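Local structure of lantibiotic dehydratase (Microbispora corallina, 5EHK) at residues L81-A85 / A125-L129; A392-L396 / R661-W666; W1017-P1023 / A1103-N1107. The protein probably dehydrates serine and threonine residues of the NAI-107 precursor peptide in a reaction that depends on glutamyl-tRNA, as in related lantibiotic dehydratases. All coordinates share one frame; numbering follows the deposited sequence.

Contact 1 of 3, residues L81-A85 / A125-L129; sequences LLRAA and AALAL
L82 and L129 meet between two helices in a plain helix-helix packing. Helix 79-85 lies against helix 119-138, with segment axes 10.0 Å apart at closest approach and 42° between their N-to-C directions. The contact is apolar throughout and rests on three alanines and three leucines. It joins two helices of the N-terminal part of the chain.

The tight part lies around L82, A85 and L129. L82 reaches across with one methyl group. Its CD2 lies 3.8 Å from CA of A126, where the side chain is a single methyl, which probably helps the approach. The CA atoms of L82 and A126 are only 6.0 Å apart. In return L129 lays its CD2 against L81 O, CB of A85 and CD2 of L82. Its CG stands anti to the backbone N (chi1 180°), which extends the side chain toward the other helix. CD2 of L129 is 3.7 Å from CB of A85 and 3.8 Å from the carbonyl O of L81. A85 is partly exposed but still takes part in this close packing. The two CD2 atoms of L82 and L129 meet methyl to methyl at 4.3 Å. L105 and L106 of helix 100-110 cover this side, where L82, A125 and L129 are all buried.

The L81 side is looser and nearer to solvent. L81 is partly exposed and also leans on W744 of helix 743-755. Across the contact its CD2 only grazes CB of A126, at 4.5 Å.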
ATOM      1  N   LEU A  81      -6.867  39.803 -36.626  1.00 58.60           N
ATOM      2  CA  LEU A  81      -5.898  39.728 -35.534  1.00 58.13           C
ATOM      3  C   LEU A  81      -4.564  39.190 -36.047  1.00 53.85           C
ATOM      4  O   LEU A  81      -3.502  39.505 -35.515  1.00 53.00           O
ATOM      5  CB  LEU A  81      -6.432  38.845 -34.405  1.00 57.91           C
ATOM      6  CG  LEU A  81      -5.562  38.695 -33.164  1.00 60.16           C
ATOM      7  CD1 LEU A  81      -5.300  40.057 -32.547  1.00 63.80           C
ATOM      8  CD2 LEU A  81      -6.237  37.769 -32.163  1.00 60.48           C
ATOM      9  N   LEU A  82      -4.637  38.383 -37.096  1.00 51.84           N
ATOM     10  CA  LEU A  82      -3.460  37.906 -37.800  1.00 52.30           C
ATOM     11  C   LEU A  82      -2.783  39.043 -38.539  1.00 55.80           C
ATOM     12  O   LEU A  82      -1.585  39.302 -38.368  1.00 52.93           O
ATOM     13  CB  LEU A  82      -3.845  36.811 -38.786  1.00 55.36           C
ATOM     14  CG  LEU A  82      -4.342  35.537 -38.116  1.00 55.60           C
ATOM     15  CD1 LEU A  82      -4.710  34.505 -39.155  1.00 48.64           C
ATOM     16  CD2 LEU A  82      -3.249  35.006 -37.179  1.00 51.33           C
ATOM     17  N   ARG A  83      -3.569  39.699 -39.387  1.00 62.00           N
ATOM     18  CA  ARG A  83      -3.096  40.820 -40.185  1.00 59.82           C
ATOM     19  C   ARG A  83      -2.511  41.922 -39.290  1.00 53.09           C
ATOM     20  O   ARG A  83      -1.449  42.474 -39.587  1.00 46.29           O
ATOM     21  CB  ARG A  83      -4.267  41.352 -41.027  1.00 56.31           C
ATOM     22  CG  ARG A  83      -4.658  40.412 -42.174  1.00 63.13           C
ATOM     23  CD  ARG A  83      -5.680  40.993 -43.166  1.00 62.20           C
ATOM     24  NE  ARG A  83      -5.218  42.207 -43.845  1.00 75.74           N
ATOM     25  CZ  ARG A  83      -4.396  42.229 -44.895  1.00 76.26           C
ATOM     26  NH1 ARG A  83      -3.903  41.098 -45.392  1.00 67.94           N
ATOM     27  NH2 ARG A  83      -4.046  43.387 -45.441  1.00 72.26           N
ATOM     28  N   ALA A  84      -3.159  42.170 -38.151  1.00 51.61           N
ATOM     29  CA  ALA A  84      -2.711  43.192 -37.201  1.00 50.60           C
ATOM     30  C   ALA A  84      -1.275  43.011 -36.691  1.00 55.61           C
ATOM     31  O   ALA A  84      -0.470  43.940 -36.735  1.00 56.77           O
ATOM     32  CB  ALA A  84      -3.677  43.269 -36.014  1.00 46.52           C
ATOM     33  N   ALA A  85      -0.935  41.798 -36.273  1.00 55.06           N
ATOM     34  CA  ALA A  85       0.349  41.560 -35.641  1.00 47.42           C
ATOM     35  C   ALA A  85       1.482  41.310 -36.639  1.00 49.59           C
ATOM     36  O   ALA A  85       2.627  41.085 -36.242  1.00 48.19           O
ATOM     37  CB  ALA A  85       0.243  40.434 -34.624  1.00 52.05           C
ATOM     38  N   ALA A 125      -5.258  29.358 -35.794  1.00 54.79           N
ATOM     39  CA  ALA A 125      -3.976  30.066 -35.883  1.00 47.62           C
ATOM     40  C   ALA A 125      -3.923  31.374 -35.102  1.00 48.81           C
ATOM     41  O   ALA A 125      -2.884  31.730 -34.551  1.00 46.83           O
ATOM     42  CB  ALA A 125      -3.628  30.329 -37.327  1.00 55.48           C
ATOM     43  N   ALA A 126      -5.032  32.105 -35.089  1.00 51.36           N
ATOM     44  CA  ALA A 126      -5.115  33.338 -34.324  1.00 43.64           C
ATOM     45  C   ALA A 126      -4.909  33.078 -32.820  1.00 43.86           C
ATOM     46  O   ALA A 126      -4.156  33.796 -32.161  1.00 39.79           O
ATOM     47  CB  ALA A 126      -6.430  34.018 -34.576  1.00 51.47           C
ATOM     48  N   LEU A 127      -5.547  32.038 -32.285  1.00 47.76           N
ATOM     49  CA  LEU A 127      -5.388  31.689 -30.868  1.00 42.14           C
ATOM     50  C   LEU A 127      -3.941  31.319 -30.528  1.00 39.64           C
ATOM     51  O   LEU A 127      -3.430  31.667 -29.464  1.00 35.21           O
ATOM     52  CB  LEU A 127      -6.349  30.571 -30.447  1.00 40.39           C
ATOM     53  CG  LEU A 127      -7.834  30.921 -30.341  1.00 42.86           C
ATOM     54  CD1 LEU A 127      -8.634  29.736 -29.821  1.00 43.23           C
ATOM     55  CD2 LEU A 127      -8.040  32.134 -29.440  1.00 41.71           C
ATOM     56  N   ALA A 128      -3.295  30.597 -31.434  1.00 39.98           N
ATOM     57  CA  ALA A 128      -1.885  30.280 -31.287  1.00 37.44           C
ATOM     58  C   ALA A 128      -1.067  31.565 -31.217  1.00 37.89           C
ATOM     59  O   ALA A 128      -0.204  31.719 -30.352  1.00 40.03           O
ATOM     60  CB  ALA A 128      -1.415  29.424 -32.450  1.00 41.03           C
ATOM     61  N   LEU A 129      -1.355  32.499 -32.117  1.00 42.69           N
ATOM     62  CA  LEU A 129      -0.623  33.757 -32.148  1.00 40.27           C
ATOM     63  C   LEU A 129      -0.866  34.559 -30.882  1.00 39.74           C
ATOM     64  O   LEU A 129       0.054  35.172 -30.336  1.00 35.76           O
ATOM     65  CB  LEU A 129      -1.059  34.598 -33.335  1.00 36.53           C
ATOM     66  CG  LEU A 129      -0.299  35.916 -33.357  1.00 42.65           C
ATOM     67  CD1 LEU A 129       1.051  35.742 -34.045  1.00 41.76           C
ATOM     68  CD2 LEU A 129      -1.129  37.011 -33.994  1.00 46.30           C
TER

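Contact 2 of 3, residues A392-L396 / R661-W666; sequences ALWRL and RLWEPW
W394 and R661 each hold CG anti to the backbone N (chi1 -177° and 175°), and these torsions bring the indole and the arginine chain together. L393 instead has CG beside its backbone N, and this sends its methyls toward W663 and E664. The motif is the C-terminal end of a helix packed on an irregular loop. Helix 380-395 ends here, and the loop between helix 647-656 and strand 676-682 runs past it.

One hydrogen bond joins the two segments. NE1 of W394 donates to the backbone O of R661 over 3.1 Å. The bond is bent, with 135° at the hydrogen. The oxygen lies in the indole plane, but the donor stands above the carbonyl plane. The R661 chain is extended and crosses the W394 side chain at about a right angle, its CG 3.7 Å from NE1 of W394. The guanidinium goes on past the helix end. There NH2 of R661 donates a hydrogen bond to the carbonyl O of S397, and NH1 makes a salt bridge with D490.

L393 and W663 lie side by side and point the same way. CD1 of L393 is 3.6 Å from CE3 of W663, on the benzene part of the indole. CD2 of L393 sits 3.9 Å from the carbonyl O of E664. L501 and L503 of strand 500-508 also touch W663, and L687 of strand 685-693 touches L393. Both segments belong to the N-terminal dehydratase region. At the far end of the contact, CD1 of L396 meets the edge of the W666 ring, 3.8 Å from CZ3.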
ATOM      1  N   ALA A 392      10.847  29.812   6.891  1.00 17.92           N
ATOM      2  CA  ALA A 392       9.501  29.390   7.215  1.00 22.71           C
ATOM      3  C   ALA A 392       9.162  28.077   6.507  1.00 25.63           C
ATOM      4  O   ALA A 392       8.672  27.126   7.132  1.00 20.49           O
ATOM      5  CB  ALA A 392       8.515  30.472   6.820  1.00 24.77           C
ATOM      6  N   LEU A 393       9.407  28.061   5.198  1.00 24.53           N
ATOM      7  CA  LEU A 393       9.244  26.872   4.375  1.00 21.82           C
ATOM      8  C   LEU A 393      10.062  25.713   4.903  1.00 24.21           C
ATOM      9  O   LEU A 393       9.644  24.565   4.826  1.00 30.34           O
ATOM     10  CB  LEU A 393       9.637  27.140   2.931  1.00 18.20           C
ATOM     11  CG  LEU A 393       8.625  27.990   2.168  1.00 21.43           C
ATOM     12  CD1 LEU A 393       9.015  28.028   0.704  1.00 21.06           C
ATOM     13  CD2 LEU A 393       7.192  27.495   2.349  1.00 17.68           C
ATOM     14  N   TRP A 394      11.250  25.996   5.408  1.00 25.19           N
ATOM     15  CA  TRP A 394      12.053  24.909   5.930  1.00 23.04           C
ATOM     16  C   TRP A 394      11.438  24.360   7.199  1.00 21.76           C
ATOM     17  O   TRP A 394      11.337  23.157   7.355  1.00 24.43           O
ATOM     18  CB  TRP A 394      13.507  25.338   6.165  1.00 20.13           C
ATOM     19  CG  TRP A 394      14.383  24.216   6.646  1.00 18.19           C
ATOM     20  CD1 TRP A 394      14.859  23.177   5.908  1.00 13.45           C
ATOM     21  CD2 TRP A 394      14.907  24.044   7.969  1.00 14.74           C
ATOM     22  NE1 TRP A 394      15.636  22.356   6.699  1.00 13.98           N
ATOM     23  CE2 TRP A 394      15.683  22.875   7.964  1.00 12.72           C
ATOM     24  CE3 TRP A 394      14.799  24.770   9.154  1.00 14.12           C
ATOM     25  CZ2 TRP A 394      16.338  22.420   9.090  1.00 16.04           C
ATOM     26  CZ3 TRP A 394      15.446  24.312  10.270  1.00 13.00           C
ATOM     27  CH2 TRP A 394      16.203  23.151  10.238  1.00 14.21           C
ATOM     28  N   ARG A 395      10.988  25.232   8.095  1.00 21.83           N
ATOM     29  CA  ARG A 395      10.482  24.745   9.368  1.00 21.21           C
ATOM     30  C   ARG A 395       9.219  23.914   9.167  1.00 21.03           C
ATOM     31  O   ARG A 395       8.915  23.040   9.983  1.00 24.86           O
ATOM     32  CB  ARG A 395      10.229  25.886  10.352  1.00 22.49           C
ATOM     33  CG  ARG A 395      11.458  26.646  10.806  1.00 27.12           C
ATOM     34  CD  ARG A 395      11.041  27.884  11.622  1.00 26.88           C
ATOM     35  NE  ARG A 395      10.345  27.533  12.861  1.00 21.46           N
ATOM     36  CZ  ARG A 395       9.442  28.313  13.449  1.00 26.20           C
ATOM     37  NH1 ARG A 395       9.100  29.475  12.898  1.00 22.63           N
ATOM     38  NH2 ARG A 395       8.867  27.924  14.581  1.00 25.74           N
ATOM     39  N   LEU A 396       8.515  24.210   8.074  1.00 21.76           N
ATOM     40  CA  LEU A 396       7.223  23.622   7.707  1.00 23.23           C
ATOM     41  C   LEU A 396       7.347  22.377   6.833  1.00 22.36           C
ATOM     42  O   LEU A 396       6.347  21.784   6.412  1.00 25.58           O
ATOM     43  CB  LEU A 396       6.410  24.656   6.925  1.00 19.72           C
ATOM     44  CG  LEU A 396       5.880  25.828   7.745  1.00 24.85           C
ATOM     45  CD1 LEU A 396       5.071  26.770   6.867  1.00 23.30           C
ATOM     46  CD2 LEU A 396       5.072  25.340   8.936  1.00 19.51           C
ATOM     47  N   ARG A 661      17.549  17.905   5.505  1.00 12.29           N
ATOM     48  CA  ARG A 661      16.111  18.146   5.474  1.00 12.91           C
ATOM     49  C   ARG A 661      15.716  19.172   4.389  1.00 14.64           C
ATOM     50  O   ARG A 661      16.185  20.299   4.397  1.00 14.94           O
ATOM     51  CB  ARG A 661      15.622  18.580   6.851  1.00 15.47           C
ATOM     52  CG  ARG A 661      14.170  18.976   6.886  1.00 13.84           C
ATOM     53  CD  ARG A 661      13.671  19.068   8.302  1.00 16.56           C
ATOM     54  NE  ARG A 661      12.222  19.215   8.342  1.00 19.84           N
ATOM     55  CZ  ARG A 661      11.480  19.085   9.438  1.00 23.18           C
ATOM     56  NH1 ARG A 661      12.035  18.800  10.623  1.00 14.77           N
ATOM     57  NH2 ARG A 661      10.169  19.242   9.338  1.00 23.93           N
ATOM     58  N   LEU A 662      14.878  18.762   3.440  1.00 14.68           N
ATOM     59  CA  LEU A 662      14.682  19.532   2.217  1.00 11.42           C
ATOM     60  C   LEU A 662      13.385  20.317   2.180  1.00 13.47           C
ATOM     61  O   LEU A 662      12.316  19.738   2.282  1.00 15.66           O
ATOM     62  CB  LEU A 662      14.696  18.593   1.025  1.00 14.46           C
ATOM     63  CG  LEU A 662      15.857  17.622   0.845  1.00 11.44           C
ATOM     64  CD1 LEU A 662      15.500  16.733  -0.329  1.00 12.04           C
ATOM     65  CD2 LEU A 662      17.129  18.366   0.560  1.00 10.42           C
ATOM     66  N   TRP A 663      13.482  21.626   1.962  1.00 16.06           N
ATOM     67  CA  TRP A 663      12.317  22.500   1.921  1.00 13.49           C
ATOM     68  C   TRP A 663      11.390  22.089   0.750  1.00 17.07           C
ATOM     69  O   TRP A 663      11.840  21.493  -0.234  1.00 16.83           O
ATOM     70  CB  TRP A 663      12.784  23.951   1.755  1.00 14.23           C
ATOM     71  CG  TRP A 663      13.148  24.218   0.351  1.00 15.80           C
ATOM     72  CD1 TRP A 663      14.314  23.890  -0.272  1.00 15.31           C
ATOM     73  CD2 TRP A 663      12.304  24.800  -0.646  1.00 14.78           C
ATOM     74  NE1 TRP A 663      14.260  24.251  -1.600  1.00 14.99           N
ATOM     75  CE2 TRP A 663      13.035  24.808  -1.859  1.00 14.36           C
ATOM     76  CE3 TRP A 663      11.001  25.314  -0.633  1.00 12.58           C
ATOM     77  CZ2 TRP A 663      12.510  25.312  -3.050  1.00 15.79           C
ATOM     78  CZ3 TRP A 663      10.471  25.813  -1.814  1.00 14.56           C
ATOM     79  CH2 TRP A 663      11.229  25.812  -3.008  1.00 20.86           C
ATOM     80  N   GLU A 664      10.096  22.389   0.856  1.00 19.53           N
ATOM     81  CA  GLU A 664       9.165  22.163  -0.251  1.00 15.63           C
ATOM     82  C   GLU A 664       8.231  23.337  -0.302  1.00 15.88           C
ATOM     83  O   GLU A 664       8.070  24.040   0.692  1.00 23.24           O
ATOM     84  CB  GLU A 664       8.307  20.933   0.008  1.00 18.08           C
ATOM     85  CG  GLU A 664       9.031  19.657   0.292  1.00 23.14           C
ATOM     86  CD  GLU A 664       8.091  18.473   0.284  1.00 36.84           C
ATOM     87  OE1 GLU A 664       6.862  18.681   0.438  1.00 37.99           O
ATOM     88  OE2 GLU A 664       8.579  17.331   0.144  1.00 43.78           O
ATOM     89  N   PRO A 665       7.558  23.533  -1.436  1.00 17.60           N
ATOM     90  CA  PRO A 665       6.508  24.550  -1.513  1.00 14.81           C
ATOM     91  C   PRO A 665       5.423  24.368  -0.470  1.00 15.84           C
ATOM     92  O   PRO A 665       5.348  23.328   0.171  1.00 12.87           O
ATOM     93  CB  PRO A 665       5.920  24.306  -2.884  1.00 10.84           C
ATOM     94  CG  PRO A 665       7.058  23.864  -3.672  1.00 13.18           C
ATOM     95  CD  PRO A 665       7.878  22.997  -2.766  1.00 15.22           C
ATOM     96  N   TRP A 666       4.580  25.383  -0.322  1.00 21.27           N
ATOM     97  CA  TRP A 666       3.442  25.341   0.581  1.00 19.62           C
ATOM     98  C   TRP A 666       2.506  24.184   0.188  1.00 18.26           C
ATOM     99  O   TRP A 666       2.099  24.052  -0.975  1.00 10.38           O
ATOM    100  CB  TRP A 666       2.696  26.691   0.556  1.00 18.37           C
ATOM    101  CG  TRP A 666       1.437  26.679   1.357  1.00 14.67           C
ATOM    102  CD1 TRP A 666       0.174  26.430   0.899  1.00 16.42           C
ATOM    103  CD2 TRP A 666       1.324  26.898   2.763  1.00 13.52           C
ATOM    104  NE1 TRP A 666      -0.724  26.494   1.938  1.00 16.56           N
ATOM    105  CE2 TRP A 666      -0.039  26.774   3.096  1.00 18.32           C
ATOM    106  CE3 TRP A 666       2.245  27.190   3.777  1.00 17.48           C
ATOM    107  CZ2 TRP A 666      -0.505  26.922   4.410  1.00 19.23           C
ATOM    108  CZ3 TRP A 666       1.782  27.346   5.086  1.00 18.31           C
ATOM    109  CH2 TRP A 666       0.422  27.204   5.388  1.00 20.15           C
TER

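Contact 3 of 3, residues W1017-P1023 / A1103-N1107; sequences WQKLIDP and AVQDN
Q1018 and A1103 bring their backbones very close, with CA atoms 4.3 Å apart. Segment 1017-1023 holds the last turn of helix 1014-1020 and the residues that follow. I1021 is the first to leave helical angles. Segment 1103-1107 is helical throughout and belongs to helix 1090-1109. The single methyl of A1103 suits this close approach. Its CB points toward segment 1017-1023 and lies against O of W1017 and 3.9 Å from CB of I1021.

N1107 has CG beside the backbone N (chi1 -69°), which carries its amide to the helix end. Its ND2 donates to the backbone O of Q1018 over 3.0 Å, at 155°. The donor lies in the carbonyl plane, on a lone pair. In a continuing helix this oxygen would receive the amide of D1022, which instead bonds weakly to O of L1020. N1107 gives it a partner. The side-chain amides of Q1018 and N1107 stand perpendicular. Q1018 runs across D1106, its NE2 2.7 Å from OD2 of D1106. The other carboxylate oxygen of D1106 forms a salt bridge with R1003. V1104 closes the apolar side, with CG1 3.8 Å from CD of P1023.

This is helix-end packing within the largely helical C-terminal part. Helix 950-965 adds A955 and A959 beside I1021, and A959 also meets P1023. Helix 1028-1032 packs on L1020 and D1022, with L1029 and L1030 on L1020 and P1028 on D1022.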
ATOM      1  N   TRP A1017      11.094 -11.773  39.250  1.00 64.24           N
ATOM      2  CA  TRP A1017      12.067 -12.021  38.203  1.00 58.37           C
ATOM      3  C   TRP A1017      13.495 -12.109  38.705  1.00 58.40           C
ATOM      4  O   TRP A1017      14.300 -12.881  38.179  1.00 60.99           O
ATOM      5  CB  TRP A1017      11.904 -10.980  37.101  1.00 60.36           C
ATOM      6  CG  TRP A1017      10.526 -11.037  36.521  1.00 62.26           C
ATOM      7  CD1 TRP A1017       9.582 -10.064  36.566  1.00 63.04           C
ATOM      8  CD2 TRP A1017       9.934 -12.141  35.821  1.00 64.59           C
ATOM      9  NE1 TRP A1017       8.436 -10.484  35.936  1.00 68.71           N
ATOM     10  CE2 TRP A1017       8.626 -11.756  35.468  1.00 67.75           C
ATOM     11  CE3 TRP A1017      10.384 -13.414  35.458  1.00 58.96           C
ATOM     12  CZ2 TRP A1017       7.761 -12.597  34.769  1.00 61.74           C
ATOM     13  CZ3 TRP A1017       9.527 -14.245  34.761  1.00 61.71           C
ATOM     14  CH2 TRP A1017       8.229 -13.834  34.425  1.00 62.12           C
ATOM     15  N   GLN A1018      13.812 -11.323  39.722  1.00 59.71           N
ATOM     16  CA  GLN A1018      15.124 -11.409  40.335  1.00 59.10           C
ATOM     17  C   GLN A1018      15.329 -12.782  40.959  1.00 57.75           C
ATOM     18  O   GLN A1018      16.419 -13.350  40.896  1.00 56.20           O
ATOM     19  CB  GLN A1018      15.261 -10.331  41.395  1.00 62.32           C
ATOM     20  CG  GLN A1018      15.417  -8.948  40.824  1.00 63.15           C
ATOM     21  CD  GLN A1018      15.104  -7.887  41.848  1.00 69.07           C
ATOM     22  OE1 GLN A1018      15.308  -8.085  43.047  1.00 69.99           O
ATOM     23  NE2 GLN A1018      14.600  -6.748  41.382  1.00 69.56           N
ATOM     24  N   LYS A1019      14.266 -13.323  41.543  1.00 56.93           N
ATOM     25  CA  LYS A1019      14.349 -14.608  42.233  1.00 58.53           C
ATOM     26  C   LYS A1019      14.417 -15.777  41.261  1.00 49.45           C
ATOM     27  O   LYS A1019      15.094 -16.772  41.521  1.00 38.29           O
ATOM     28  CB  LYS A1019      13.158 -14.775  43.184  1.00 60.72           C
ATOM     29  CG  LYS A1019      13.173 -13.847  44.404  1.00 67.04           C
ATOM     30  CD  LYS A1019      11.831 -13.892  45.133  1.00 71.98           C
ATOM     31  CE  LYS A1019      11.484 -15.301  45.616  1.00 77.68           C
ATOM     32  NZ  LYS A1019      10.184 -15.323  46.351  1.00 74.61           N
ATOM     33  N   LEU A1020      13.711 -15.641  40.142  1.00 53.94           N
ATOM     34  CA  LEU A1020      13.651 -16.684  39.116  1.00 48.30           C
ATOM     35  C   LEU A1020      14.909 -16.689  38.236  1.00 43.22           C
ATOM     36  O   LEU A1020      15.569 -17.717  38.080  1.00 43.62           O
ATOM     37  CB  LEU A1020      12.392 -16.516  38.258  1.00 44.22           C
ATOM     38  CG  LEU A1020      12.035 -17.606  37.249  1.00 43.02           C
ATOM     39  CD1 LEU A1020      11.667 -18.862  37.978  1.00 43.80           C
ATOM     40  CD2 LEU A1020      10.897 -17.167  36.352  1.00 49.97           C
ATOM     41  N   ILE A1021      15.233 -15.537  37.659  1.00 38.93           N
ATOM     42  CA  ILE A1021      16.322 -15.448  36.703  1.00 38.10           C
ATOM     43  C   ILE A1021      17.600 -15.007  37.393  1.00 37.43           C
ATOM     44  O   ILE A1021      17.932 -13.825  37.388  1.00 38.11           O
ATOM     45  CB  ILE A1021      15.962 -14.481  35.550  1.00 43.33           C
ATOM     46  CG1 ILE A1021      14.613 -14.863  34.935  1.00 41.72           C
ATOM     47  CG2 ILE A1021      17.041 -14.475  34.475  1.00 31.47           C
ATOM     48  CD1 ILE A1021      13.982 -13.748  34.162  1.00 43.02           C
ATOM     49  N   ASP A1022      18.322 -15.974  37.958  1.00 37.09           N
ATOM     50  CA  ASP A1022      19.511 -15.707  38.780  1.00 41.83           C
ATOM     51  C   ASP A1022      20.679 -16.647  38.450  1.00 41.17           C
ATOM     52  O   ASP A1022      21.027 -17.544  39.234  1.00 36.84           O
ATOM     53  CB  ASP A1022      19.144 -15.806  40.271  1.00 46.27           C
ATOM     54  CG  ASP A1022      20.302 -15.438  41.208  1.00 49.59           C
ATOM     55  OD1 ASP A1022      21.307 -14.832  40.749  1.00 45.15           O
ATOM     56  OD2 ASP A1022      20.186 -15.770  42.414  1.00 47.93           O
ATOM     57  N   PRO A1023      21.293 -16.435  37.283  1.00 37.62           N
ATOM     58  CA  PRO A1023      22.390 -17.302  36.864  1.00 35.66           C
ATOM     59  C   PRO A1023      23.589 -17.101  37.771  1.00 36.24           C
ATOM     60  O   PRO A1023      24.196 -18.084  38.187  1.00 35.20           O
ATOM     61  CB  PRO A1023      22.708 -16.820  35.440  1.00 33.50           C
ATOM     62  CG  PRO A1023      21.568 -15.891  35.067  1.00 36.80           C
ATOM     63  CD  PRO A1023      21.068 -15.327  36.342  1.00 37.16           C
ATOM     64  N   ALA A1103      16.270  -8.374  35.776  1.00 51.01           N
ATOM     65  CA  ALA A1103      16.570  -9.372  36.819  1.00 54.42           C
ATOM     66  C   ALA A1103      18.060  -9.525  37.156  1.00 53.42           C
ATOM     67  O   ALA A1103      18.440  -9.524  38.330  1.00 52.21           O
ATOM     68  CB  ALA A1103      15.963 -10.735  36.466  1.00 45.80           C
ATOM     69  N   VAL A1104      18.896  -9.700  36.137  1.00 51.43           N
ATOM     70  CA  VAL A1104      20.310  -9.914  36.392  1.00 47.04           C
ATOM     71  C   VAL A1104      21.017  -8.611  36.769  1.00 47.15           C
ATOM     72  O   VAL A1104      22.022  -8.638  37.467  1.00 49.80           O
ATOM     73  CB  VAL A1104      21.030 -10.623  35.231  1.00 37.52           C
ATOM     74  CG1 VAL A1104      20.324 -11.933  34.902  1.00 32.08           C
ATOM     75  CG2 VAL A1104      21.135  -9.711  34.029  1.00 41.44           C
ATOM     76  N   GLN A1105      20.506  -7.478  36.301  1.00 47.76           N
ATOM     77  CA  GLN A1105      21.050  -6.189  36.720  1.00 50.29           C
ATOM     78  C   GLN A1105      20.751  -5.908  38.194  1.00 53.43           C
ATOM     79  O   GLN A1105      21.638  -5.502  38.947  1.00 47.15           O
ATOM     80  CB  GLN A1105      20.569  -5.047  35.817  1.00 50.73           C
ATOM     81  CG  GLN A1105      21.419  -4.868  34.556  1.00 49.47           C
ATOM     82  CD  GLN A1105      20.880  -3.803  33.612  1.00 53.33           C
ATOM     83  OE1 GLN A1105      19.729  -3.365  33.728  1.00 52.57           O
ATOM     84  NE2 GLN A1105      21.719  -3.376  32.669  1.00 50.71           N
ATOM     85  N   ASP A1106      19.498  -6.111  38.592  1.00 53.91           N
ATOM     86  CA  ASP A1106      19.095  -5.918  39.983  1.00 54.62           C
ATOM     87  C   ASP A1106      19.788  -6.887  40.936  1.00 56.49           C
ATOM     88  O   ASP A1106      20.155  -6.506  42.043  1.00 64.55           O
ATOM     89  CB  ASP A1106      17.578  -6.051  40.153  1.00 54.30           C
ATOM     90  CG  ASP A1106      16.811  -4.926  39.490  1.00 60.97           C
ATOM     91  OD1 ASP A1106      17.453  -3.990  38.952  1.00 62.60           O
ATOM     92  OD2 ASP A1106      15.560  -4.979  39.513  1.00 60.03           O
ATOM     93  N   ASN A1107      19.968  -8.138  40.518  1.00 54.66           N
ATOM     94  CA  ASN A1107      20.707  -9.096  41.341  1.00 53.99           C
ATOM     95  C   ASN A1107      22.144  -8.662  41.555  1.00 48.78           C
ATOM     96  O   ASN A1107      22.754  -8.999  42.553  1.00 54.46           O
ATOM     97  CB  ASN A1107      20.665 -10.517  40.758  1.00 45.95           C
ATOM     98  CG  ASN A1107      19.281 -11.154  40.835  1.00 52.53           C
ATOM     99  OD1 ASN A1107      18.421 -10.742  41.614  1.00 62.14           O
ATOM    100  ND2 ASN A1107      19.072 -12.178  40.031  1.00 55.82           N
TER

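The three contacts follow one another along the chain, each closing before the next opens. Contact 1 joins helices 79-85 and 119-138 near the N-terminal end. Contact 2 lies nearest the chain's centre and ties helix 380-395 to a loop 265 residues later. Contact 3 belongs to the helical C-terminal part. Centres of contacts 1 and 2 are about 43 Å apart, those of 2 and 3 about 50 Å, and those of 1 and 3 about 90 Å, on opposite sides of the chain's centre. They share no helix or strand and do not touch. Contacts 1 and 2 lie in the N-terminal part, which probably serves glutamylation, as in related dehydratases. Contact 3 lies in the part that probably eliminates glutamate.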